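CysE, serine acetyltransferase (Brucella abortus, PDB 4HZD) transfers an acetyl group from acetyl-coenzyme A to L-serine, giving O-acetylserine and coenzyme A for cysteine biosynthesis. Local coordinates at residues M109-V112 and L113-G117; H124-A127 and H128-K132; S239-H242 and N243-V246. All coordinates share one frame; numbering follows the deposited sequence.

Contact 1 of 3, residues M109-V112 and L113-G117; sequences MDPV and LYLKG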
loop_
_atom_site.group_PDB
_atom_site.type_symbol
_atom_site.label_atom_id
_atom_site.label_comp_id
_atom_site.label_asym_id
_atom_site.label_seq_id
_atom_site.Cartn_x
_atom_site.Cartn_y
_atom_site.Cartn_z
ATOM N N MET A 109 20.534 -19.480 -2.409
ATOM C CA MET A 109 19.351 -18.650 -2.074
ATOM C C MET A 109 19.691 -17.149 -1.961
ATOM O O MET A 109 18.807 -16.294 -2.151
ATOM C CB MET A 109 18.747 -19.140 -0.752
ATOM C CG MET A 109 17.414 -18.493 -0.414
ATOM S SD MET A 109 16.625 -19.378 0.938
ATOM C CE MET A 109 17.309 -18.714 2.432
ATOM N N ASP A 110 20.962 -16.831 -1.664
ATOM C CA ASP A 110 21.367 -15.434 -1.425
ATOM C C ASP A 110 21.091 -14.522 -2.632
ATOM O O ASP A 110 20.454 -13.493 -2.463
ATOM C CB ASP A 110 22.825 -15.304 -0.885
ATOM C CG ASP A 110 23.020 -15.999 0.470
ATOM O OD1 ASP A 110 22.068 -16.084 1.263
ATOM O OD2 ASP A 110 24.119 -16.503 0.739
ATOM N N PRO A 111 21.561 -14.881 -3.852
ATOM C CA PRO A 111 21.147 -14.004 -4.983
ATOM C C PRO A 111 19.623 -13.953 -5.254
ATOM O O PRO A 111 19.072 -12.872 -5.578
ATOM C CB PRO A 111 21.868 -14.615 -6.206
ATOM C CG PRO A 111 22.319 -16.003 -5.755
ATOM C CD PRO A 111 22.569 -15.873 -4.276
ATOM N N VAL A 112 18.969 -15.104 -5.157
ATOM C CA VAL A 112 17.544 -15.182 -5.436
ATOM C C VAL A 112 16.773 -14.210 -4.544
ATOM O O VAL A 112 15.921 -13.430 -5.028
ATOM C CB VAL A 112 17.030 -16.616 -5.264
ATOM C CG1 VAL A 112 15.508 -16.649 -5.399
ATOM C CG2 VAL A 112 17.693 -17.514 -6.303
ATOM N N LEU A 113 17.115 -14.167 -3.262
ATOM C CA LEU A 113 16.304 -13.300 -2.378
ATOM C C LEU A 113 16.818 -11.884 -2.224
ATOM O O LEU A 113 16.021 -10.978 -2.039
ATOM C CB LEU A 113 16.194 -13.908 -0.982
ATOM C CG LEU A 113 15.491 -15.246 -0.904
ATOM C CD1 LEU A 113 15.675 -15.700 0.542
ATOM C CD2 LEU A 113 14.018 -15.106 -1.280
ATOM N N TYR A 114 18.149 -11.710 -2.261
ATOM C CA TYR A 114 18.775 -10.509 -1.674
ATOM C C TYR A 114 19.533 -9.592 -2.640
ATOM O O TYR A 114 19.488 -8.354 -2.519
ATOM C CB TYR A 114 19.631 -10.860 -0.432
ATOM C CG TYR A 114 18.878 -11.653 0.612
ATOM C CD1 TYR A 114 17.682 -11.167 1.165
ATOM C CD2 TYR A 114 19.321 -12.933 1.016
ATOM C CE1 TYR A 114 16.951 -11.921 2.083
ATOM C CE2 TYR A 114 18.610 -13.679 1.950
ATOM C CZ TYR A 114 17.437 -13.157 2.502
ATOM O OH TYR A 114 16.704 -13.897 3.405
ATOM N N LEU A 115 20.204 -10.183 -3.621
ATOM C CA LEU A 115 21.208 -9.406 -4.330
ATOM C C LEU A 115 20.640 -8.673 -5.540
ATOM O O LEU A 115 20.230 -9.280 -6.543
ATOM C CB LEU A 115 22.466 -10.220 -4.627
ATOM C CG LEU A 115 22.925 -11.022 -3.397
ATOM C CD1 LEU A 115 23.950 -12.080 -3.801
ATOM C CD2 LEU A 115 23.419 -10.120 -2.262
ATOM N N LYS A 116 20.591 -7.352 -5.413
ATOM C CA LYS A 116 19.945 -6.518 -6.431
ATOM C C LYS A 116 20.639 -6.608 -7.786
ATOM O O LYS A 116 19.994 -6.470 -8.812
ATOM C CB LYS A 116 19.780 -5.049 -5.944
ATOM C CG LYS A 116 21.071 -4.247 -5.891
ATOM C CD LYS A 116 20.867 -2.905 -5.165
ATOM C CE LYS A 116 22.042 -1.966 -5.456
ATOM N NZ LYS A 116 22.002 -0.780 -4.538
ATOM N N GLY A 117 21.944 -6.928 -7.813
ATOM C CA GLY A 117 22.611 -7.163 -9.106
ATOM C C GLY A 117 21.961 -8.314 -9.877
ATOM O O GLY A 117 21.649 -8.188 -11.072
#
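M109 packs on L113 and P111 on L115 in a local, buried contact at the end of a short helix, where the chain leaves helix 109-113 and turns into helix 116-132 of the N-terminal helical domain. Two backbone bonds close the last turn: L113 N donates to M109 O at 2.9 Å, and Y114 N to D110 O, also 2.9 Å. The tightest apolar meeting is M109 CG against L113 CD1 at 3.4 Å, closer than usual for two carbons. With chi1 at -172°, CG of M109 swings away from its own backbone N and alongside the carbonyl, and the bend at chi3 wraps SD and CE round the same leucine methyl. Two residues further along, L115 CD1 lies against the ring of P111, 4.1 Å from its CD, and L115 CG rests 3.6 Å from D110 O. One face of the Y114 ring is covered by L113 CB, 3.5 Å above its plane. D110 passes Y114 obliquely, its carboxylate 35° from the ring plane, and its OD1 makes a salt bridge with R107. L115 is the N-cap residue of the next helix, its backbone extended rather than helical. L113 and Y114 lean on helix 38-46, M109 and V112 on helix 18-33, and P111 and L115 on helix 87-101, while the Y114 hydroxyl is hydrogen-bonded to D137 of the second subunit.

Contact 2 of 3, residues H124-A127 and H128-K132; sequences HRLA and HWLYK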
loop_
_atom_site.group_PDB
_atom_site.type_symbol
_atom_site.label_atom_id
_atom_site.label_comp_id
_atom_site.label_asym_id
_atom_site.label_seq_id
_atom_site.Cartn_x
_atom_site.Cartn_y
_atom_site.Cartn_z
ATOM N N HIS A 124 16.588 -6.858 -16.696
ATOM C CA HIS A 124 17.008 -6.500 -18.042
ATOM C C HIS A 124 16.610 -7.511 -19.095
ATOM O O HIS A 124 16.170 -7.137 -20.183
ATOM C CB HIS A 124 18.509 -6.309 -18.175
ATOM C CG HIS A 124 18.919 -6.106 -19.613
ATOM N ND1 HIS A 124 18.575 -4.994 -20.308
ATOM C CD2 HIS A 124 19.543 -6.967 -20.522
ATOM C CE1 HIS A 124 19.031 -5.107 -21.573
ATOM N NE2 HIS A 124 19.609 -6.314 -21.702
ATOM N N ARG A 125 16.810 -8.789 -18.804
ATOM C CA ARG A 125 16.411 -9.845 -19.734
ATOM C C ARG A 125 14.922 -9.689 -20.119
ATOM O O ARG A 125 14.556 -9.804 -21.285
ATOM C CB ARG A 125 16.678 -11.217 -19.104
ATOM C CG ARG A 125 18.159 -11.459 -18.812
ATOM C CD ARG A 125 18.540 -12.939 -18.720
ATOM N NE ARG A 125 19.848 -13.125 -18.048
ATOM C CZ ARG A 125 21.033 -12.887 -18.625
ATOM N NH1 ARG A 125 21.101 -12.407 -19.874
ATOM N NH2 ARG A 125 22.150 -13.108 -17.953
ATOM N N LEU A 126 14.075 -9.422 -19.131
ATOM C CA LEU A 126 12.646 -9.179 -19.390
ATOM C C LEU A 126 12.460 -7.965 -20.288
ATOM O O LEU A 126 11.802 -8.051 -21.321
ATOM C CB LEU A 126 11.861 -8.984 -18.076
ATOM C CG LEU A 126 10.337 -8.723 -18.252
ATOM C CD1 LEU A 126 9.729 -9.795 -19.179
ATOM C CD2 LEU A 126 9.618 -8.657 -16.891
ATOM N N ALA A 127 13.021 -6.836 -19.869
ATOM C CA ALA A 127 12.944 -5.586 -20.637
ATOM C C ALA A 127 13.434 -5.730 -22.089
ATOM O O ALA A 127 12.860 -5.154 -23.030
ATOM C CB ALA A 127 13.717 -4.476 -19.902
ATOM N N HIS A 128 14.504 -6.487 -22.263
ATOM C CA HIS A 128 15.154 -6.680 -23.574
ATOM C C HIS A 128 14.222 -7.428 -24.523
ATOM O O HIS A 128 14.025 -7.033 -25.672
ATOM C CB HIS A 128 16.497 -7.420 -23.404
ATOM C CG HIS A 128 17.249 -7.639 -24.710
ATOM N ND1 HIS A 128 17.874 -6.632 -25.377
ATOM C CD2 HIS A 128 17.470 -8.810 -25.466
ATOM C CE1 HIS A 128 18.449 -7.130 -26.499
ATOM N NE2 HIS A 128 18.201 -8.459 -26.550
ATOM N N TRP A 129 13.665 -8.523 -24.037
ATOM C CA TRP A 129 12.653 -9.270 -24.778
ATOM C C TRP A 129 11.441 -8.394 -25.189
ATOM O O TRP A 129 11.011 -8.370 -26.381
ATOM C CB TRP A 129 12.240 -10.495 -23.944
ATOM C CG TRP A 129 11.203 -11.343 -24.634
ATOM C CD1 TRP A 129 11.351 -12.102 -25.804
ATOM C CD2 TRP A 129 9.790 -11.471 -24.276
ATOM N NE1 TRP A 129 10.158 -12.702 -26.139
ATOM C CE2 TRP A 129 9.187 -12.357 -25.274
ATOM C CE3 TRP A 129 8.988 -10.955 -23.257
ATOM C CZ2 TRP A 129 7.851 -12.698 -25.227
ATOM C CZ3 TRP A 129 7.647 -11.320 -23.206
ATOM C CH2 TRP A 129 7.093 -12.176 -24.167
ATOM N N LEU A 130 10.872 -7.679 -24.205
ATOM C CA LEU A 130 9.746 -6.758 -24.450
ATOM C C LEU A 130 10.093 -5.744 -25.533
ATOM O O LEU A 130 9.280 -5.484 -26.421
ATOM C CB LEU A 130 9.341 -6.013 -23.144
ATOM C CG LEU A 130 8.708 -6.967 -22.126
ATOM C CD1 LEU A 130 8.441 -6.258 -20.818
ATOM C CD2 LEU A 130 7.400 -7.557 -22.649
ATOM N N TYR A 131 11.307 -5.181 -25.450
ATOM C CA TYR A 131 11.768 -4.139 -26.387
ATOM C C TYR A 131 11.795 -4.716 -27.812
ATOM O O TYR A 131 11.259 -4.101 -28.738
ATOM C CB TYR A 131 13.136 -3.607 -25.956
ATOM C CG TYR A 131 13.693 -2.415 -26.723
ATOM C CD1 TYR A 131 13.257 -1.115 -26.463
ATOM C CD2 TYR A 131 14.666 -2.594 -27.712
ATOM C CE1 TYR A 131 13.774 -0.040 -27.159
ATOM C CE2 TYR A 131 15.205 -1.511 -28.410
ATOM C CZ TYR A 131 14.756 -0.243 -28.128
ATOM O OH TYR A 131 15.321 0.837 -28.794
ATOM N N LYS A 132 12.326 -5.929 -27.951
ATOM C CA LYS A 132 12.404 -6.608 -29.272
ATOM C C LYS A 132 11.010 -6.955 -29.799
ATOM O O LYS A 132 10.816 -7.112 -31.004
ATOM C CB LYS A 132 13.238 -7.902 -29.196
ATOM C CG LYS A 132 14.740 -7.722 -29.037
ATOM C CD LYS A 132 15.407 -8.930 -28.353
ATOM C CE LYS A 132 14.556 -10.221 -28.284
ATOM N NZ LYS A 132 15.151 -11.386 -27.515
#
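H124 and H128 lie side by side and point the same way, one helical turn apart. CB of H128 sits over a face of the H124 imidazole in a CH-pi contact, 4.0 Å from the ring centroid and 3.7 Å from H124 NE2. Both residues place CG anti to the backbone N (chi1 173° and -179°), which carries the two rings off the same flank of the helix; their planes are 37° apart. On another flank L126 meets two side chains: its CG is 4.0 Å from L130 CD1, the pair passing at a slant, and its CD1 lies 4.3 Å from W129 CE3. Beneath these side chains run consecutive alpha-helical bonds from N-H of residue i+4 to C=O of residue i. H128 N to H124 O is the shortest at 2.7 Å, L130 N to L126 O measures 3.1 Å, and W129 N to R125 O is longer at 3.2 Å. The next shell holds the polar ends. H124 NE2 is hydrogen-bonded to A158 O and H128 ND1 to P156 O, bonds that probably help fix the rotation of both rings; both carbonyls lie in the chain between strands 152-154 and 159-160. R125 reaches D94 by a salt bridge and L160 O and G161 O by hydrogen bonds. The leucines pack on L142 of helix 136-149, and W129 on helix 70-83. Such i to i+4 pairing is that of a regular alpha-helix with an apolar flank and a polar one, here joining the N-terminal helices to the first coil of the left-handed beta-helix.

Contact 3 of 3, residues S239-H242 and N243-V246; sequences SVPH and NVTV. With COA (coenzyme A), chain C.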
loop_
_atom_site.group_PDB
_atom_site.type_symbol
_atom_site.label_atom_id
_atom_site.label_comp_id
_atom_site.label_asym_id
_atom_site.label_seq_id
_atom_site.Cartn_x
_atom_site.Cartn_y
_atom_site.Cartn_z
ATOM N N SER A 239 40.529 0.307 -26.938
ATOM C CA SER A 239 40.293 -1.139 -26.841
ATOM C C SER A 239 41.372 -1.839 -26.009
ATOM O O SER A 239 42.542 -1.474 -26.064
ATOM C CB SER A 239 40.171 -1.800 -28.211
ATOM O OG SER A 239 38.975 -1.412 -28.892
ATOM N N VAL A 240 40.974 -2.817 -25.202
ATOM C CA VAL A 240 41.909 -3.522 -24.331
ATOM C C VAL A 240 42.136 -4.923 -24.916
ATOM O O VAL A 240 41.175 -5.628 -25.169
ATOM C CB VAL A 240 41.374 -3.601 -22.883
ATOM C CG1 VAL A 240 42.291 -4.438 -22.010
ATOM C CG2 VAL A 240 41.188 -2.199 -22.281
ATOM N N PRO A 241 43.408 -5.320 -25.161
ATOM C CA PRO A 241 43.690 -6.674 -25.703
ATOM C C PRO A 241 43.325 -7.778 -24.713
ATOM O O PRO A 241 43.093 -7.492 -23.536
ATOM C CB PRO A 241 45.211 -6.665 -25.937
ATOM C CG PRO A 241 45.736 -5.500 -25.151
ATOM C CD PRO A 241 44.632 -4.499 -25.034
ATOM N N HIS A 242 43.284 -9.030 -25.166
ATOM C CA HIS A 242 42.950 -10.111 -24.256
ATOM C C HIS A 242 44.027 -10.297 -23.221
ATOM O O HIS A 242 45.163 -9.865 -23.414
ATOM C CB HIS A 242 42.655 -11.412 -25.023
ATOM C CG HIS A 242 43.831 -11.920 -25.820
ATOM N ND1 HIS A 242 44.667 -12.860 -25.348
ATOM C CD2 HIS A 242 44.330 -11.530 -27.063
ATOM C CE1 HIS A 242 45.638 -13.095 -26.257
ATOM N NE2 HIS A 242 45.428 -12.283 -27.308
ATOM N N ASN A 243 43.657 -10.893 -22.089
ATOM C CA ASN A 243 44.607 -11.378 -21.089
ATOM C C ASN A 243 45.576 -10.344 -20.493
ATOM O O ASN A 243 46.736 -10.661 -20.214
ATOM C CB ASN A 243 45.358 -12.603 -21.637
ATOM C CG ASN A 243 44.462 -13.821 -21.735
ATOM O OD1 ASN A 243 43.931 -14.131 -22.802
ATOM N ND2 ASN A 243 44.248 -14.484 -20.614
ATOM N N VAL A 244 45.096 -9.115 -20.292
ATOM C CA VAL A 244 45.858 -8.100 -19.542
ATOM C C VAL A 244 45.065 -7.449 -18.386
ATOM O O VAL A 244 43.816 -7.475 -18.375
ATOM C CB VAL A 244 46.412 -6.981 -20.475
ATOM C CG1 VAL A 244 47.341 -7.570 -21.537
ATOM C CG2 VAL A 244 45.290 -6.216 -21.155
ATOM N N THR A 245 45.776 -6.874 -17.418
ATOM C CA THR A 245 45.130 -5.968 -16.469
ATOM C C THR A 245 45.437 -4.532 -16.838
ATOM O O THR A 245 46.590 -4.210 -17.142
ATOM C CB THR A 245 45.518 -6.238 -15.014
ATOM O OG1 THR A 245 45.339 -7.626 -14.726
ATOM C CG2 THR A 245 44.649 -5.413 -14.070
ATOM N N VAL A 246 44.400 -3.684 -16.856
ATOM C CA VAL A 246 44.585 -2.243 -17.010
ATOM C C VAL A 246 44.185 -1.484 -15.764
ATOM O O VAL A 246 43.282 -1.884 -15.021
ATOM C CB VAL A 246 43.908 -1.642 -18.289
ATOM C CG1 VAL A 246 44.150 -2.551 -19.476
ATOM C CG2 VAL A 246 42.405 -1.449 -18.121
HETATM N N1A COA C . 44.396 2.114 -9.934
HETATM C C2A COA C . 45.628 2.547 -10.281
HETATM N N3A COA C . 46.715 1.745 -10.307
HETATM C C4A COA C . 46.618 0.432 -9.953
HETATM C C5A COA C . 45.313 -0.114 -9.546
HETATM C C6A COA C . 44.162 0.831 -9.559
HETATM N N6A COA C . 42.910 0.435 -9.207
HETATM N N7A COA C . 45.525 -1.420 -9.261
HETATM C C8A COA C . 46.843 -1.689 -9.468
HETATM N N9A COA C . 47.487 -0.580 -9.877
HETATM C C1B COA C . 48.930 -0.425 -10.205
HETATM C C2B COA C . 49.811 -0.504 -8.967
HETATM O O2B COA C . 49.882 0.758 -8.300
HETATM C C3B COA C . 51.144 -0.926 -9.555
HETATM O O3B COA C . 51.900 0.229 -9.969
HETATM P P3B COA C . 53.490 0.391 -9.679
HETATM O O7A COA C . 54.048 -0.931 -10.174
HETATM O O8A COA C . 53.596 0.610 -8.183
HETATM O O9A COA C . 53.912 1.612 -10.477
HETATM C C4B COA C . 50.753 -1.785 -10.763
HETATM O O4B COA C . 49.404 -1.432 -11.104
HETATM C C5B COA C . 50.812 -3.282 -10.464
HETATM O O5B COA C . 49.878 -3.597 -9.426
HETATM P P1A COA C . 49.395 -5.106 -9.115
HETATM O O1A COA C . 48.539 -5.045 -7.866
HETATM O O2A COA C . 50.610 -6.013 -9.156
HETATM O O3A COA C . 48.464 -5.442 -10.403
HETATM P P2A COA C . 47.228 -6.491 -10.406
HETATM O O4A COA C . 47.564 -7.608 -9.450
HETATM O O5A COA C . 46.875 -6.828 -11.840
HETATM O O6A COA C . 46.010 -5.620 -9.778
HETATM C CBP COA C . 43.557 -5.272 -9.910
HETATM C CCP COA C . 44.718 -6.179 -9.487
HETATM C CDP COA C . 44.092 -4.061 -10.661
HETATM C CEP COA C . 42.665 -6.094 -10.846
HETATM C CAP COA C . 42.790 -4.832 -8.632
HETATM O OAP COA C . 43.655 -4.182 -7.674
HETATM C C9P COA C . 41.588 -3.936 -8.874
HETATM O O9P COA C . 41.644 -2.725 -8.667
HETATM N N8P COA C . 40.490 -4.557 -9.310
HETATM C C7P COA C . 39.146 -4.195 -8.916
HETATM C C6P COA C . 38.686 -4.901 -7.643
HETATM C C5P COA C . 37.467 -4.195 -7.088
HETATM O O5P COA C . 36.910 -3.322 -7.740
HETATM N N4P COA C . 37.073 -4.603 -5.868
HETATM C C3P COA C . 36.058 -3.976 -5.038
HETATM C C2P COA C . 35.570 -4.928 -3.949
HETATM S S1P COA C . 34.012 -4.308 -3.273
#
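V240 CG1 meets two valines of the following strand: V244 CG2 at 3.6 Å and V246 CG1 at 3.7 Å. V240 and V246 reach toward each other tip to tip, whereas V244 comes at a slant. The placing follows from the torsions: chi1 of 175° at V240 sends CG1 alongside its carbonyl carbon, and V244, at -60°, holds CG2 between its backbone N and carbonyl carbon, facing back over the turn. P241 borders this small cluster, with CG 4.1 Å from V244 CG2 and the two side chains at about a right angle; I253 of strand 252-256 covers P241, V244 and V246. The turn lies at the C-terminal end of the left-handed beta-helix, where the chain leaves strand 235-236 and enters strand 244-247, which runs parallel to 229-230 and antiparallel to 252-256. N243, with positive phi, makes the corner. Nearby, S228 OG is hydrogen-bonded to both P241 O and V244 N, serving polar backbone atoms on each limb of the turn. The bond to CB of T245 is directed away from the preceding loop; its OG1 makes a weak 3.4 Å hydrogen bond to O5A of coenzyme A, and its CG2 lies 3.7 Å from the ligand's CDP. At the polar edge H242 ND1 donates to N243 OD1 at 2.9 Å, a bond received on a lone pair in the carbonyl plane and lying in the imidazole plane. Ring and amide stand 87° apart, and the other end of that amide, N243 ND2, is hydrogen-bonded to T257 O.

How the contacts relate
Contacts 1 and 2 share helix 116-132, the first at its start and the second toward its end, with nearest atoms about 8 Å apart. Contact 3 lies about 30 Å from either, measured between centres, at the beta-helix end of the chain. Contact 1 is the most buried, a junction between two helices with apolar packing beside a few polar ends, and it also meets the second subunit. Contact 2 is partly buried and regular, with polar side chains reaching the beta-helix. Contact 3 has a valine core but a more exposed polar edge, and it alone holds a residue of the coenzyme A pocket. Main-chain bonds close the two helical contacts; in contact 3 the bond across the segments joins side chains of neighbouring residues.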